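Local structure of surface-associated protein CshA (Streptococcus gordonii, 5L2D) at residues A[196-201]-A[235-240]; A[170-175]-A[245-250]. The protein probably serves as a cell-wall-anchored adhesin that binds host fibronectin, the portion described here being its non-repetitive domain 2. All blocks are in the same frame, centred on the assembly; numbering follows the deposited sequence.

Contact 1: A[196-201]-A[235-240]; sequences GPYTVM and TVTGGL
Val200, on the short strand 198-200, and Gly238, in an irregular loop, bring their backbones within 5.6 Å at CA, and the two segments meet through side chains laid against a peptide backbone. Val200 does this with one branch. With CG1 anti to the backbone N (chi1 179°), CG2 is left beside that N and comes down on the peptide that joins Thr237 to Gly238, 3.6 Å from Gly238 N. The same methyl lies 3.6 Å from Val236 O, so one methyl of a compact branched residue packs on the backbone of 236-238. The bare backbone of Gly238 lies under this Val200 methyl and at the edge of the Tyr198 ring, its N near the ring plane. Tyr198 reaches across with the far end of its ring: OH stands 3.6 Å from Leu240 CD1. Tyrosine has the length to span this gap, while Leu240 offers a branched apolar end that also packs on Phe245, Trp182 and Tyr184. Pro256 of the second subunit rests on Tyr198, and Val258 of that subunit on Leu240. Here a strand at the edge, within this chain, of the three-stranded antiparallel sheet packs against the loop leading into the central strand, at the surface of this adhesin domain, where the second subunit packs on it.

Contact 2: A[170-175]-A[245-250]; sequences AEYGIF and FGPIIS
Phe175 and Phe245 form an antiparallel hydrogen-bonded pair, each gripping the other through its own N and O. Phe175 N gives a nearly straight bond to Phe245 O (3.1 Å, 174° at the hydrogen); Phe245 N returns one of 3.0 Å to Phe175 O. Both side chains leave the same face and run side by side, with Phe175 CD2 meeting the edge of the Phe245 ring at CD2, 3.9 Å away. The Phe245 ring is brought to this meeting with CG anti to its backbone N (chi1 -165°). Beyond this pair, Pro247 has no N-H to offer a neighbouring strand, and its CA-H instead points at the carbonyl O that Gly173 supplies, 3.4 Å from Pro247 CA. The ring of Pro247 also provides apolar surface: CD lies 3.9 Å from Ile174 CG1, and CB comes to the edge of the Tyr172 ring at CD1, 4.2 Å off. Ala170 CA lies over one face of that ring, offset toward the rim, and Met201 packs on Tyr172, while Ile174 touches Phe65. Strand 244-250 is the middle strand between 172-177 and 198-200; strand 172-177 in turn pairs, through Tyr172, Ile174 and Phe175, with an antiparallel strand of the second subunit, continuing the sheet across the interface.

How the contacts relate
Followed from the N terminus, the chain first lays down 170-175, then 196-201, and after two helices reaches 235-240 and finally 245-250. Contact 2 therefore closes the long loop, and contact 1 closes a shorter one wholly within it, its helices 203-210 and 218-221 included. The two are about 9 Å apart between centres and share the three-stranded sheet, whose central strand 244-250 joins them: Thr199 O probably bonds to Ile249 N (3.0 Å), and Gly238 O to Gly246 N (2.8 Å). Contact 1 thus ties the incoming loop to one outer strand, contact 2 the central strand to the other, and both touch the second subunit.

Contact 1: A[196-201]-A[235-240]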
ATOM      1  N   GLY A 196      19.601  10.633   1.945  1.00122.11           N
ATOM      2  CA  GLY A 196      18.378  10.303   1.230  1.00125.25           C
ATOM      3  C   GLY A 196      18.614   9.920  -0.231  1.00121.13           C
ATOM      4  O   GLY A 196      19.633  10.306  -0.810  1.00127.49           O
ATOM      5  N   PRO A 197      17.773   9.002  -0.758  1.00113.46           N
ATOM      6  CA  PRO A 197      16.862   9.220  -1.917  1.00 96.44           C
ATOM      7  C   PRO A 197      15.451   9.325  -1.338  1.00 92.08           C
ATOM      8  O   PRO A 197      14.549   9.964  -1.891  1.00 90.29           O
ATOM      9  CB  PRO A 197      17.012   7.959  -2.764  1.00 90.74           C
ATOM     10  CG  PRO A 197      17.598   6.927  -1.853  1.00 98.89           C
ATOM     11  CD  PRO A 197      18.215   7.592  -0.650  1.00103.20           C
ATOM     12  N   TYR A 198      15.308   8.677  -0.189  1.00 82.15           N
ATOM     13  CA  TYR A 198      14.125   8.704   0.631  1.00 79.71           C
ATOM     14  C   TYR A 198      14.673   8.536   2.033  1.00 73.58           C
ATOM     15  O   TYR A 198      15.854   8.169   2.178  1.00 63.19           O
ATOM     16  CB  TYR A 198      13.225   7.512   0.270  1.00 81.32           C
ATOM     17  CG  TYR A 198      13.798   6.115   0.564  1.00 69.89           C
ATOM     18  CD1 TYR A 198      14.456   5.366  -0.420  1.00 65.01           C
ATOM     19  CD2 TYR A 198      13.632   5.539   1.811  1.00 64.84           C
ATOM     20  CE1 TYR A 198      14.944   4.093  -0.150  1.00 60.59           C
ATOM     21  CE2 TYR A 198      14.120   4.285   2.084  1.00 63.32           C
ATOM     22  CZ  TYR A 198      14.771   3.569   1.109  1.00 63.97           C
ATOM     23  OH  TYR A 198      15.227   2.317   1.450  1.00 72.24           O
ATOM     24  N   THR A 199      13.838   8.760   3.048  1.00 63.75           N
ATOM     25  CA  THR A 199      14.247   8.473   4.409  1.00 67.93           C
ATOM     26  C   THR A 199      13.196   7.690   5.172  1.00 69.57           C
ATOM     27  O   THR A 199      11.996   7.867   4.967  1.00 69.78           O
ATOM     28  CB  THR A 199      14.452   9.751   5.205  1.00 70.53           C
ATOM     29  OG1 THR A 199      13.178  10.349   5.375  1.00 74.18           O
ATOM     30  CG2 THR A 199      15.373  10.714   4.468  1.00 80.95           C
ATOM     31  N   VAL A 200      13.650   6.884   6.120  1.00 59.95           N
ATOM     32  CA  VAL A 200      12.757   5.982   6.786  1.00 58.09           C
ATOM     33  C   VAL A 200      12.007   6.649   7.939  1.00 58.28           C
ATOM     34  O   VAL A 200      12.602   7.291   8.786  1.00 69.93           O
ATOM     35  CB  VAL A 200      13.535   4.750   7.305  1.00 56.51           C
ATOM     36  CG1 VAL A 200      12.574   3.812   8.036  1.00 54.90           C
ATOM     37  CG2 VAL A 200      14.278   4.060   6.153  1.00 52.66           C
ATOM     38  N   MET A 201      10.708   6.456   8.009  1.00 56.86           N
ATOM     39  CA  MET A 201       9.937   7.023   9.108  1.00 58.98           C
ATOM     40  C   MET A 201      10.187   6.279  10.413  1.00 60.77           C
ATOM     41  O   MET A 201      10.179   5.056  10.389  1.00 71.03           O
ATOM     42  CB  MET A 201       8.455   6.943   8.745  1.00 57.76           C
ATOM     43  CG  MET A 201       7.508   7.532   9.760  1.00 56.29           C
ATOM     44  SD  MET A 201       5.790   7.228   9.324  1.00 62.68           S
ATOM     45  CE  MET A 201       5.760   7.884   7.647  1.00 55.18           C
ATOM     46  N   THR A 235      15.323   0.001  10.441  1.00 71.74           N
ATOM     47  CA  THR A 235      15.559   1.417  10.529  1.00 66.76           C
ATOM     48  C   THR A 235      16.634   1.867   9.597  1.00 65.99           C
ATOM     49  O   THR A 235      16.716   3.023   9.290  1.00 73.39           O
ATOM     50  CB  THR A 235      15.938   1.819  11.935  1.00 64.83           C
ATOM     51  OG1 THR A 235      17.175   1.204  12.268  1.00 65.12           O
ATOM     52  CG2 THR A 235      14.913   1.340  12.876  1.00 62.08           C
ATOM     53  N   VAL A 236      17.459   0.950   9.141  1.00 62.86           N
ATOM     54  CA  VAL A 236      18.501   1.307   8.213  1.00 69.95           C
ATOM     55  C   VAL A 236      17.812   1.660   6.926  1.00 72.17           C
ATOM     56  O   VAL A 236      17.633   2.809   6.623  1.00 81.54           O
ATOM     57  CB  VAL A 236      19.457   0.158   7.979  1.00 71.44           C
ATOM     58  CG1 VAL A 236      20.509   0.557   6.972  1.00 64.43           C
ATOM     59  CG2 VAL A 236      20.089  -0.251   9.284  1.00 68.46           C
ATOM     60  N   THR A 237      17.422   0.659   6.165  1.00 74.86           N
ATOM     61  CA  THR A 237      16.694   0.882   4.946  1.00 72.84           C
ATOM     62  C   THR A 237      15.285   0.702   5.383  1.00 67.80           C
ATOM     63  O   THR A 237      15.062   0.394   6.508  1.00 75.79           O
ATOM     64  CB  THR A 237      16.952  -0.199   3.935  1.00 72.94           C
ATOM     65  OG1 THR A 237      18.342  -0.238   3.641  1.00 67.94           O
ATOM     66  CG2 THR A 237      16.204   0.125   2.710  1.00 79.63           C
ATOM     67  N   GLY A 238      14.321   0.872   4.517  1.00 56.02           N
ATOM     68  CA  GLY A 238      12.948   0.703   4.936  1.00 62.18           C
ATOM     69  C   GLY A 238      12.413  -0.683   4.718  1.00 61.85           C
ATOM     70  O   GLY A 238      11.233  -0.886   4.625  1.00 60.77           O
ATOM     71  N   GLY A 239      13.301  -1.644   4.632  1.00 59.15           N
ATOM     72  CA  GLY A 239      12.900  -3.031   4.369  1.00 58.15           C
ATOM     73  C   GLY A 239      13.352  -3.633   3.047  1.00 57.50           C
ATOM     74  O   GLY A 239      12.753  -4.585   2.589  1.00 58.78           O
ATOM     75  N   LEU A 240      14.390  -3.096   2.416  1.00 57.72           N
ATOM     76  CA  LEU A 240      14.891  -3.685   1.183  1.00 57.06           C
ATOM     77  C   LEU A 240      15.555  -4.986   1.555  1.00 62.61           C
ATOM     78  O   LEU A 240      15.977  -5.167   2.719  1.00 60.63           O
ATOM     79  CB  LEU A 240      15.904  -2.777   0.505  1.00 60.41           C
ATOM     80  CG  LEU A 240      15.354  -1.417   0.046  1.00 61.64           C
ATOM     81  CD1 LEU A 240      16.483  -0.513  -0.436  1.00 60.16           C
ATOM     82  CD2 LEU A 240      14.345  -1.599  -1.066  1.00 68.10           C
TER

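Contact 2: A[170-175]-A[245-250]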
ATOM      1  N   ALA A 170       3.408   9.716  10.533  1.00 76.51           N
ATOM      2  CA  ALA A 170       2.086   9.161  10.756  1.00 72.80           C
ATOM      3  C   ALA A 170       1.156   9.183   9.535  1.00 71.16           C
ATOM      4  O   ALA A 170      -0.064   9.069   9.690  1.00 76.03           O
ATOM      5  CB  ALA A 170       1.439   9.865  11.926  1.00 78.91           C
ATOM      6  N   GLU A 171       1.716   9.369   8.339  1.00 70.60           N
ATOM      7  CA  GLU A 171       0.991   9.129   7.087  1.00 76.28           C
ATOM      8  C   GLU A 171       1.632   7.871   6.472  1.00 70.32           C
ATOM      9  O   GLU A 171       2.653   7.933   5.759  1.00 65.71           O
ATOM     10  CB  GLU A 171       1.046  10.353   6.158  1.00 84.58           C
ATOM     11  CG  GLU A 171       0.185  11.539   6.631  1.00 88.40           C
ATOM     12  CD  GLU A 171       0.067  12.666   5.604  1.00 85.53           C
ATOM     13  OE1 GLU A 171       1.035  12.933   4.862  1.00 85.32           O
ATOM     14  OE2 GLU A 171      -0.993  13.309   5.549  1.00 91.33           O
ATOM     15  N   TYR A 172       1.035   6.726   6.818  1.00 65.61           N
ATOM     16  CA  TYR A 172       1.708   5.410   6.752  1.00 59.65           C
ATOM     17  C   TYR A 172       1.453   4.677   5.417  1.00 56.57           C
ATOM     18  O   TYR A 172       0.309   4.405   5.086  1.00 52.08           O
ATOM     19  CB  TYR A 172       1.196   4.544   7.887  1.00 59.18           C
ATOM     20  CG  TYR A 172       1.593   4.962   9.286  1.00 56.88           C
ATOM     21  CD1 TYR A 172       2.924   4.959   9.670  1.00 55.52           C
ATOM     22  CD2 TYR A 172       0.628   5.313  10.244  1.00 54.08           C
ATOM     23  CE1 TYR A 172       3.305   5.322  10.951  1.00 60.87           C
ATOM     24  CE2 TYR A 172       1.001   5.668  11.540  1.00 55.57           C
ATOM     25  CZ  TYR A 172       2.343   5.676  11.875  1.00 60.00           C
ATOM     26  OH  TYR A 172       2.766   5.995  13.129  1.00 69.26           O
ATOM     27  N   GLY A 173       2.501   4.376   4.647  1.00 56.44           N
ATOM     28  CA  GLY A 173       2.338   3.683   3.361  1.00 53.75           C
ATOM     29  C   GLY A 173       3.237   2.462   3.259  1.00 55.70           C
ATOM     30  O   GLY A 173       4.447   2.614   3.137  1.00 57.00           O
ATOM     31  N   ILE A 174       2.646   1.258   3.307  1.00 57.41           N
ATOM     32  CA  ILE A 174       3.408  -0.013   3.317  1.00 57.35           C
ATOM     33  C   ILE A 174       3.157  -0.895   2.086  1.00 52.67           C
ATOM     34  O   ILE A 174       2.003  -1.064   1.645  1.00 47.17           O
ATOM     35  CB  ILE A 174       3.039  -0.863   4.547  1.00 60.73           C
ATOM     36  CG1 ILE A 174       3.121  -0.017   5.815  1.00 58.71           C
ATOM     37  CG2 ILE A 174       3.941  -2.092   4.620  1.00 66.81           C
ATOM     38  CD1 ILE A 174       2.732  -0.732   7.099  1.00 63.68           C
ATOM     39  N   PHE A 175       4.230  -1.469   1.561  1.00 48.60           N
ATOM     40  CA  PHE A 175       4.124  -2.380   0.440  1.00 54.88           C
ATOM     41  C   PHE A 175       4.530  -3.818   0.834  1.00 56.14           C
ATOM     42  O   PHE A 175       5.605  -4.028   1.361  1.00 61.96           O
ATOM     43  CB  PHE A 175       5.039  -1.921  -0.680  1.00 55.70           C
ATOM     44  CG  PHE A 175       4.819  -0.511  -1.128  1.00 61.81           C
ATOM     45  CD1 PHE A 175       3.893  -0.217  -2.082  1.00 63.14           C
ATOM     46  CD2 PHE A 175       5.598   0.515  -0.625  1.00 72.21           C
ATOM     47  CE1 PHE A 175       3.718   1.071  -2.506  1.00 65.59           C
ATOM     48  CE2 PHE A 175       5.435   1.811  -1.044  1.00 65.40           C
ATOM     49  CZ  PHE A 175       4.489   2.084  -1.989  1.00 69.43           C
ATOM     50  N   PHE A 245       8.265  -3.383   2.591  1.00 62.32           N
ATOM     51  CA  PHE A 245       8.864  -2.055   2.496  1.00 60.23           C
ATOM     52  C   PHE A 245       8.004  -1.078   3.228  1.00 61.58           C
ATOM     53  O   PHE A 245       6.959  -0.657   2.739  1.00 51.14           O
ATOM     54  CB  PHE A 245       8.964  -1.666   1.094  1.00 58.70           C
ATOM     55  CG  PHE A 245       9.846  -0.538   0.885  1.00 66.09           C
ATOM     56  CD1 PHE A 245      11.165  -0.632   1.244  1.00 65.50           C
ATOM     57  CD2 PHE A 245       9.378   0.622   0.272  1.00 64.65           C
ATOM     58  CE1 PHE A 245      12.022   0.428   1.004  1.00 72.42           C
ATOM     59  CE2 PHE A 245      10.225   1.674   0.029  1.00 58.03           C
ATOM     60  CZ  PHE A 245      11.549   1.585   0.396  1.00 61.35           C
ATOM     61  N   GLY A 246       8.437  -0.835   4.473  1.00 82.75           N
ATOM     62  CA  GLY A 246       7.584  -0.366   5.593  1.00 69.85           C
ATOM     63  C   GLY A 246       7.575   1.050   5.212  1.00 58.29           C
ATOM     64  O   GLY A 246       8.244   1.359   4.218  1.00 57.43           O
ATOM     65  N   PRO A 247       6.856   1.890   5.961  1.00 55.10           N
ATOM     66  CA  PRO A 247       6.577   3.300   5.656  1.00 58.58           C
ATOM     67  C   PRO A 247       7.822   4.214   5.514  1.00 57.96           C
ATOM     68  O   PRO A 247       8.614   4.327   6.451  1.00 64.66           O
ATOM     69  CB  PRO A 247       5.733   3.744   6.846  1.00 56.00           C
ATOM     70  CG  PRO A 247       6.189   2.880   7.963  1.00 61.77           C
ATOM     71  CD  PRO A 247       6.402   1.537   7.314  1.00 64.90           C
ATOM     72  N   ILE A 248       7.988   4.813   4.332  1.00 56.54           N
ATOM     73  CA  ILE A 248       8.944   5.905   4.116  1.00 60.51           C
ATOM     74  C   ILE A 248       8.312   7.306   4.079  1.00 64.08           C
ATOM     75  O   ILE A 248       7.096   7.479   4.054  1.00 63.27           O
ATOM     76  CB  ILE A 248       9.670   5.781   2.780  1.00 60.06           C
ATOM     77  CG1 ILE A 248       8.673   5.698   1.612  1.00 67.38           C
ATOM     78  CG2 ILE A 248      10.610   4.616   2.837  1.00 65.58           C
ATOM     79  CD1 ILE A 248       9.172   6.316   0.323  1.00 69.25           C
ATOM     80  N   ILE A 249       9.195   8.295   4.063  1.00 78.21           N
ATOM     81  CA  ILE A 249       8.882   9.706   3.808  1.00 76.32           C
ATOM     82  C   ILE A 249       9.593  10.180   2.523  1.00 74.62           C
ATOM     83  O   ILE A 249      10.816   9.940   2.300  1.00 63.68           O
ATOM     84  CB  ILE A 249       9.276  10.503   5.058  1.00 75.48           C
ATOM     85  CG1 ILE A 249       8.048  10.617   5.955  1.00 84.01           C
ATOM     86  CG2 ILE A 249       9.860  11.852   4.722  1.00 77.18           C
ATOM     87  CD1 ILE A 249       8.347  11.139   7.341  1.00 90.56           C
ATOM     88  N   SER A 250       8.832  10.821   1.642  1.00 86.64           N
ATOM     89  CA  SER A 250       9.429  11.257   0.375  1.00103.26           C
ATOM     90  C   SER A 250      10.169  12.582   0.547  1.00104.63           C
ATOM     91  O   SER A 250       9.843  13.385   1.434  1.00 84.72           O
ATOM     92  CB  SER A 250       8.404  11.318  -0.766  1.00102.76           C
ATOM     93  OG  SER A 250       8.787  10.392  -1.783  1.00102.08           O
TER